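Local coordinates for hypothetical protein TTHA0068 (Thermus thermophilus, PDB 2CWY) that is of unknown function, a small all-helical member of the DUF309 family from a thermophilic bacterium, at residues Glu6-Leu11 against Glu22-Tyr27; Ile43-Ala48 against Arg82-Glu87. One frame throughout, in Å; residues are numbered along the deposited sequence.

Interaction 1 of 2, residues Glu6-Leu11 against Glu22-Tyr27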
loop_
_atom_site.group_PDB
_atom_site.type_symbol
_atom_site.label_atom_id
_atom_site.label_comp_id
_atom_site.label_asym_id
_atom_site.label_seq_id
_atom_site.Cartn_x
_atom_site.Cartn_y
_atom_site.Cartn_z
ATOM N N GLU A 6 -11.250 3.892 -5.165
ATOM C CA GLU A 6 -11.183 4.643 -6.407
ATOM C C GLU A 6 -10.435 5.943 -6.120
ATOM O O GLU A 6 -9.579 6.363 -6.888
ATOM C CB GLU A 6 -12.588 4.935 -6.935
ATOM C CG GLU A 6 -12.625 5.295 -8.420
ATOM C CD GLU A 6 -11.742 4.385 -9.290
ATOM O OE1 GLU A 6 -11.530 3.202 -8.928
ATOM O OE2 GLU A 6 -11.269 4.854 -10.350
ATOM N N GLU A 7 -10.755 6.576 -4.999
ATOM C CA GLU A 7 -10.082 7.813 -4.611
ATOM C C GLU A 7 -8.618 7.565 -4.269
ATOM O O GLU A 7 -7.733 8.325 -4.676
ATOM C CB GLU A 7 -10.760 8.430 -3.386
ATOM C CG GLU A 7 -12.075 9.088 -3.699
ATOM C CD GLU A 7 -11.932 10.111 -4.806
ATOM O OE1 GLU A 7 -11.119 11.052 -4.637
ATOM O OE2 GLU A 7 -12.626 9.960 -5.836
ATOM N N VAL A 8 -8.366 6.500 -3.520
ATOM C CA VAL A 8 -7.005 6.184 -3.099
ATOM C C VAL A 8 -6.117 5.876 -4.291
ATOM O O VAL A 8 -4.993 6.357 -4.380
ATOM C CB VAL A 8 -6.997 5.002 -2.108
ATOM C CG1 VAL A 8 -5.559 4.621 -1.755
ATOM C CG2 VAL A 8 -7.768 5.382 -0.843
ATOM N N LEU A 9 -6.627 5.085 -5.219
ATOM C CA LEU A 9 -5.845 4.746 -6.402
ATOM C C LEU A 9 -5.676 5.992 -7.274
ATOM O O LEU A 9 -4.738 6.083 -8.070
ATOM C CB LEU A 9 -6.526 3.610 -7.170
ATOM C CG LEU A 9 -6.561 2.301 -6.379
ATOM C CD1 LEU A 9 -7.295 1.235 -7.175
ATOM C CD2 LEU A 9 -5.136 1.867 -6.058
ATOM N N GLY A 10 -6.586 6.949 -7.107
ATOM C CA GLY A 10 -6.504 8.199 -7.843
ATOM C C GLY A 10 -5.273 8.955 -7.371
ATOM O O GLY A 10 -4.511 9.494 -8.176
ATOM N N LEU A 11 -5.072 8.998 -6.058
ATOM C CA LEU A 11 -3.902 9.668 -5.493
ATOM C C LEU A 11 -2.646 8.952 -5.975
ATOM O O LEU A 11 -1.658 9.589 -6.358
ATOM C CB LEU A 11 -3.932 9.612 -3.963
ATOM C CG LEU A 11 -5.084 10.326 -3.259
ATOM C CD1 LEU A 11 -5.141 9.849 -1.808
ATOM C CD2 LEU A 11 -4.887 11.842 -3.330
ATOM N N GLU A 22 -1.011 8.894 4.385
ATOM C CA GLU A 22 -1.760 9.704 5.345
ATOM C C GLU A 22 -3.260 9.409 5.346
ATOM O O GLU A 22 -3.883 9.369 6.404
ATOM C CB GLU A 22 -1.546 11.187 5.042
ATOM C CG GLU A 22 -2.052 12.117 6.122
ATOM C CD GLU A 22 -1.889 13.567 5.743
ATOM O OE1 GLU A 22 -0.822 13.922 5.194
ATOM O OE2 GLU A 22 -2.827 14.353 6.000
ATOM N N VAL A 23 -3.841 9.199 4.165
ATOM C CA VAL A 23 -5.270 8.928 4.064
ATOM C C VAL A 23 -5.667 7.566 4.643
ATOM O O VAL A 23 -6.754 7.418 5.199
ATOM C CB VAL A 23 -5.749 9.053 2.578
ATOM C CG1 VAL A 23 -7.132 8.445 2.388
ATOM C CG2 VAL A 23 -5.794 10.521 2.195
ATOM N N LEU A 24 -4.773 6.585 4.546
ATOM C CA LEU A 24 -5.068 5.248 5.051
ATOM C C LEU A 24 -4.778 5.033 6.536
ATOM O O LEU A 24 -5.276 4.078 7.129
ATOM C CB LEU A 24 -4.312 4.206 4.232
ATOM C CG LEU A 24 -4.689 4.100 2.753
ATOM C CD1 LEU A 24 -3.789 3.056 2.106
ATOM C CD2 LEU A 24 -6.155 3.699 2.606
ATOM N N GLU A 25 -3.978 5.906 7.140
ATOM C CA GLU A 25 -3.663 5.744 8.554
ATOM C C GLU A 25 -4.869 5.595 9.487
ATOM O O GLU A 25 -4.880 4.695 10.330
ATOM C CB GLU A 25 -2.789 6.895 9.062
ATOM C CG GLU A 25 -2.341 6.674 10.492
ATOM C CD GLU A 25 -1.705 7.905 11.111
ATOM O OE1 GLU A 25 -1.960 9.019 10.613
ATOM O OE2 GLU A 25 -0.960 7.754 12.103
ATOM N N PRO A 26 -5.903 6.462 9.348
ATOM C CA PRO A 26 -7.088 6.379 10.212
ATOM C C PRO A 26 -7.813 5.043 10.096
ATOM O O PRO A 26 -8.364 4.550 11.077
ATOM C CB PRO A 26 -7.971 7.540 9.736
ATOM C CG PRO A 26 -7.021 8.467 9.011
ATOM C CD PRO A 26 -6.062 7.530 8.342
ATOM N N TYR A 27 -7.815 4.471 8.891
ATOM C CA TYR A 27 -8.466 3.183 8.653
ATOM C C TYR A 27 -7.677 2.052 9.301
ATOM O O TYR A 27 -8.251 1.160 9.926
ATOM C CB TYR A 27 -8.598 2.937 7.151
ATOM C CG TYR A 27 -9.549 3.916 6.520
ATOM C CD1 TYR A 27 -10.923 3.808 6.736
ATOM C CD2 TYR A 27 -9.077 5.016 5.800
ATOM C CE1 TYR A 27 -11.804 4.769 6.264
ATOM C CE2 TYR A 27 -9.955 5.993 5.317
ATOM C CZ TYR A 27 -11.318 5.861 5.562
ATOM O OH TYR A 27 -12.200 6.839 5.155
#
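Val8 and Val23 carry the closest pair of CA atoms, 7.9 Å from Val8 CA to Val23 CA, where the helical segments 6-11 and 22-27 run roughly antiparallel, their axes at 146° and 11.4 Å apart at closest approach. That wide spacing is bridged by branched apolar side chains, and no hydrogen bond crosses. Val8 works with one branch: its CG2, set anti to the carbonyl carbon, lies 4.2 Å from Leu24 CD2, and the two side chains approach at a slant. The same Val8 CG2 reaches Val23 CG1 more loosely, at 4.5 Å. One helical turn on, Leu11 CD1 comes within 4.1 Å of Val23 CG2, so Val23 is touched on both methyls, CG1 by Val8 and CG2 by Leu11. Segments 6-11 and 22-27 belong to helices 5-13 and 17-30, successive in the chain, and together they form an antiparallel helical hairpin within the DUF309 region. Val20, a turn before Val23 on helix 17-30, also touches both Val8 and Leu11 and extends the apolar seam. The seam is graded in burial: Val8 and Leu24 are buried, while Leu11 and Val23 are partly exposed. Leu24 continues inward from this hairpin, its side chain meeting Leu39, Val42 and Ile43 of helix 33-53.

Interaction 2 of 2, residues Ile43-Ala48 against Arg82-Glu87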
loop_
_atom_site.group_PDB
_atom_site.type_symbol
_atom_site.label_atom_id
_atom_site.label_comp_id
_atom_site.label_asym_id
_atom_site.label_seq_id
_atom_site.Cartn_x
_atom_site.Cartn_y
_atom_site.Cartn_z
ATOM N N ILE A 43 0.013 0.811 2.753
ATOM C CA ILE A 43 0.723 1.955 3.302
ATOM C C ILE A 43 2.235 1.795 3.071
ATOM O O ILE A 43 2.913 2.749 2.681
ATOM C CB ILE A 43 0.440 2.101 4.824
ATOM C CG1 ILE A 43 -0.921 2.776 5.042
ATOM C CG2 ILE A 43 1.565 2.883 5.500
ATOM C CD1 ILE A 43 -1.373 2.757 6.487
ATOM N N LEU A 44 2.754 0.590 3.301
ATOM C CA LEU A 44 4.190 0.334 3.138
ATOM C C LEU A 44 4.636 0.369 1.673
ATOM O O LEU A 44 5.777 0.721 1.380
ATOM C CB LEU A 44 4.556 -1.012 3.790
ATOM C CG LEU A 44 4.483 -1.024 5.330
ATOM C CD1 LEU A 44 4.431 -2.469 5.865
ATOM C CD2 LEU A 44 5.703 -0.291 5.878
ATOM N N LEU A 45 3.748 -0.005 0.755
ATOM C CA LEU A 45 4.082 0.058 -0.668
ATOM C C LEU A 45 4.158 1.540 -1.050
ATOM O O LEU A 45 5.080 1.969 -1.757
ATOM C CB LEU A 45 3.008 -0.628 -1.515
ATOM C CG LEU A 45 2.840 -2.134 -1.293
ATOM C CD1 LEU A 45 1.787 -2.666 -2.260
ATOM C CD2 LEU A 45 4.162 -2.839 -1.518
ATOM N N ALA A 46 3.183 2.322 -0.589
ATOM C CA ALA A 46 3.192 3.755 -0.882
ATOM C C ALA A 46 4.475 4.366 -0.297
ATOM O O ALA A 46 5.168 5.152 -0.957
ATOM C CB ALA A 46 1.945 4.437 -0.278
ATOM N N ALA A 47 4.792 3.987 0.938
ATOM C CA ALA A 47 5.983 4.500 1.617
ATOM C C ALA A 47 7.262 4.161 0.854
ATOM O O ALA A 47 8.190 4.970 0.796
ATOM C CB ALA A 47 6.046 3.940 3.056
ATOM N N ALA A 48 7.311 2.964 0.275
ATOM C CA ALA A 48 8.480 2.533 -0.488
ATOM C C ALA A 48 8.691 3.444 -1.692
ATOM O O ALA A 48 9.803 3.898 -1.954
ATOM C CB ALA A 48 8.296 1.097 -0.964
ATOM N N ARG A 82 -2.998 -7.565 -5.275
ATOM C CA ARG A 82 -1.969 -8.277 -6.033
ATOM C C ARG A 82 -1.475 -7.397 -7.174
ATOM O O ARG A 82 -0.282 -7.358 -7.462
ATOM C CB ARG A 82 -2.525 -9.589 -6.595
ATOM C CG ARG A 82 -2.710 -10.671 -5.563
ATOM C CD ARG A 82 -1.373 -11.260 -5.154
ATOM N NE ARG A 82 -1.546 -12.510 -4.418
ATOM C CZ ARG A 82 -0.561 -13.154 -3.799
ATOM N NH1 ARG A 82 0.675 -12.668 -3.825
ATOM N NH2 ARG A 82 -0.820 -14.276 -3.144
ATOM N N SER A 83 -2.394 -6.681 -7.818
ATOM C CA SER A 83 -2.033 -5.789 -8.921
ATOM C C SER A 83 -1.208 -4.604 -8.429
ATOM O O SER A 83 -0.218 -4.209 -9.060
ATOM C CB SER A 83 -3.297 -5.273 -9.619
ATOM O OG SER A 83 -2.977 -4.278 -10.576
ATOM N N LEU A 84 -1.622 -4.035 -7.299
ATOM C CA LEU A 84 -0.921 -2.894 -6.722
ATOM C C LEU A 84 0.494 -3.293 -6.309
ATOM O O LEU A 84 1.444 -2.550 -6.512
ATOM C CB LEU A 84 -1.685 -2.370 -5.505
ATOM C CG LEU A 84 -1.202 -1.056 -4.898
ATOM C CD1 LEU A 84 -1.166 0.040 -5.966
ATOM C CD2 LEU A 84 -2.158 -0.664 -3.761
ATOM N N LEU A 85 0.624 -4.470 -5.710
ATOM C CA LEU A 85 1.932 -4.966 -5.286
ATOM C C LEU A 85 2.789 -5.214 -6.528
ATOM O O LEU A 85 3.990 -4.932 -6.527
ATOM C CB LEU A 85 1.760 -6.259 -4.487
ATOM C CG LEU A 85 3.011 -7.071 -4.136
ATOM C CD1 LEU A 85 3.926 -6.292 -3.224
ATOM C CD2 LEU A 85 2.573 -8.359 -3.451
ATOM N N GLN A 86 2.173 -5.746 -7.583
ATOM C CA GLN A 86 2.890 -5.996 -8.840
ATOM C C GLN A 86 3.434 -4.681 -9.389
ATOM O O GLN A 86 4.590 -4.613 -9.813
ATOM C CB GLN A 86 1.953 -6.628 -9.871
ATOM C CG GLN A 86 2.570 -6.829 -11.262
ATOM C CD GLN A 86 1.620 -7.547 -12.199
ATOM O OE1 GLN A 86 0.609 -6.986 -12.625
ATOM N NE2 GLN A 86 1.924 -8.796 -12.506
ATOM N N GLU A 87 2.608 -3.635 -9.369
ATOM C CA GLU A 87 3.042 -2.337 -9.875
ATOM C C GLU A 87 4.182 -1.772 -9.027
ATOM O O GLU A 87 5.194 -1.306 -9.562
ATOM C CB GLU A 87 1.886 -1.326 -9.917
ATOM C CG GLU A 87 2.336 0.050 -10.472
ATOM C CD GLU A 87 1.278 1.140 -10.355
ATOM O OE1 GLU A 87 1.658 2.333 -10.333
ATOM O OE2 GLU A 87 0.068 0.815 -10.295
#
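Helix 33-53, the longest of the chain, packs in the hydrophobic core against the C-terminal helix 81-92, and segments 43-48 and 82-87 meet there through three buried leucines. Leu45 and Leu85 have the nearest CA atoms, with Leu45 CA 7.2 Å from Leu85 CA. Within segment 43-48 the contact rests on Leu45 alone, whose CB is directed at the other segment and whose two methyls have different tasks. CD1 rests on the backbone of the opposing helix, 3.8 Å from Leu85 CA and 4.1 Å from Leu85 N. The same CD1 also lies 4.3 Å from Leu84 CG. CD2 instead meets a side chain: Leu45 CD2 to Leu85 CD1 measures 3.9 Å. The two leucine side chains cross at about a right angle, with one methyl of Leu45 at the main chain of Leu85 and the other at its CD1. The CB of Leu85 does not point straight across; with CG anti to the backbone N (chi1 170°) and chi2 at 64°, its CD1 is brought nearer to Leu45. Other helices close in around this centre. Trp12 of helix 5-13 touches Leu45, Ala46 and Leu84, and Ala65 of helix 59-69 packs on Leu45; the indole NE1 of Trp12 is in turn hydrogen-bonded to Glu87 OE1, which also forms a salt bridge with Arg91. No hydrogen bond or ion pair joins segments 43-48 and 82-87, and their summed buried surface is 122 Å². Cohesion between them is therefore probably due mainly to dispersion and the exclusion of water, with one Leu45 methyl on the helix backbone and the other on a leucine side chain.

Overall arrangement
Interactions 1 and 2 are in series: interaction 1, between helices 5-13 and 17-30, closes along the sequence before interaction 2, between helix 33-53 and the C-terminal helix 81-92, opens. Their centres lie about 13 Å apart, interaction 2 about 4 Å and interaction 1 about 9 Å from the centre of the chain. Helices 17-30 and 33-53, consecutive in sequence, join them directly: Leu24 CB lies 3.8 Å from Ile43 CG1, and Glu25 N lies 4.1 Å from Ile43 CD1. Helix 33-53 packs against both the N-terminal hairpin and the C-terminal helix, and helix 5-13 also touches both helices of interaction 2, so both contacts belong to one apolar core in this single-chain helical protein.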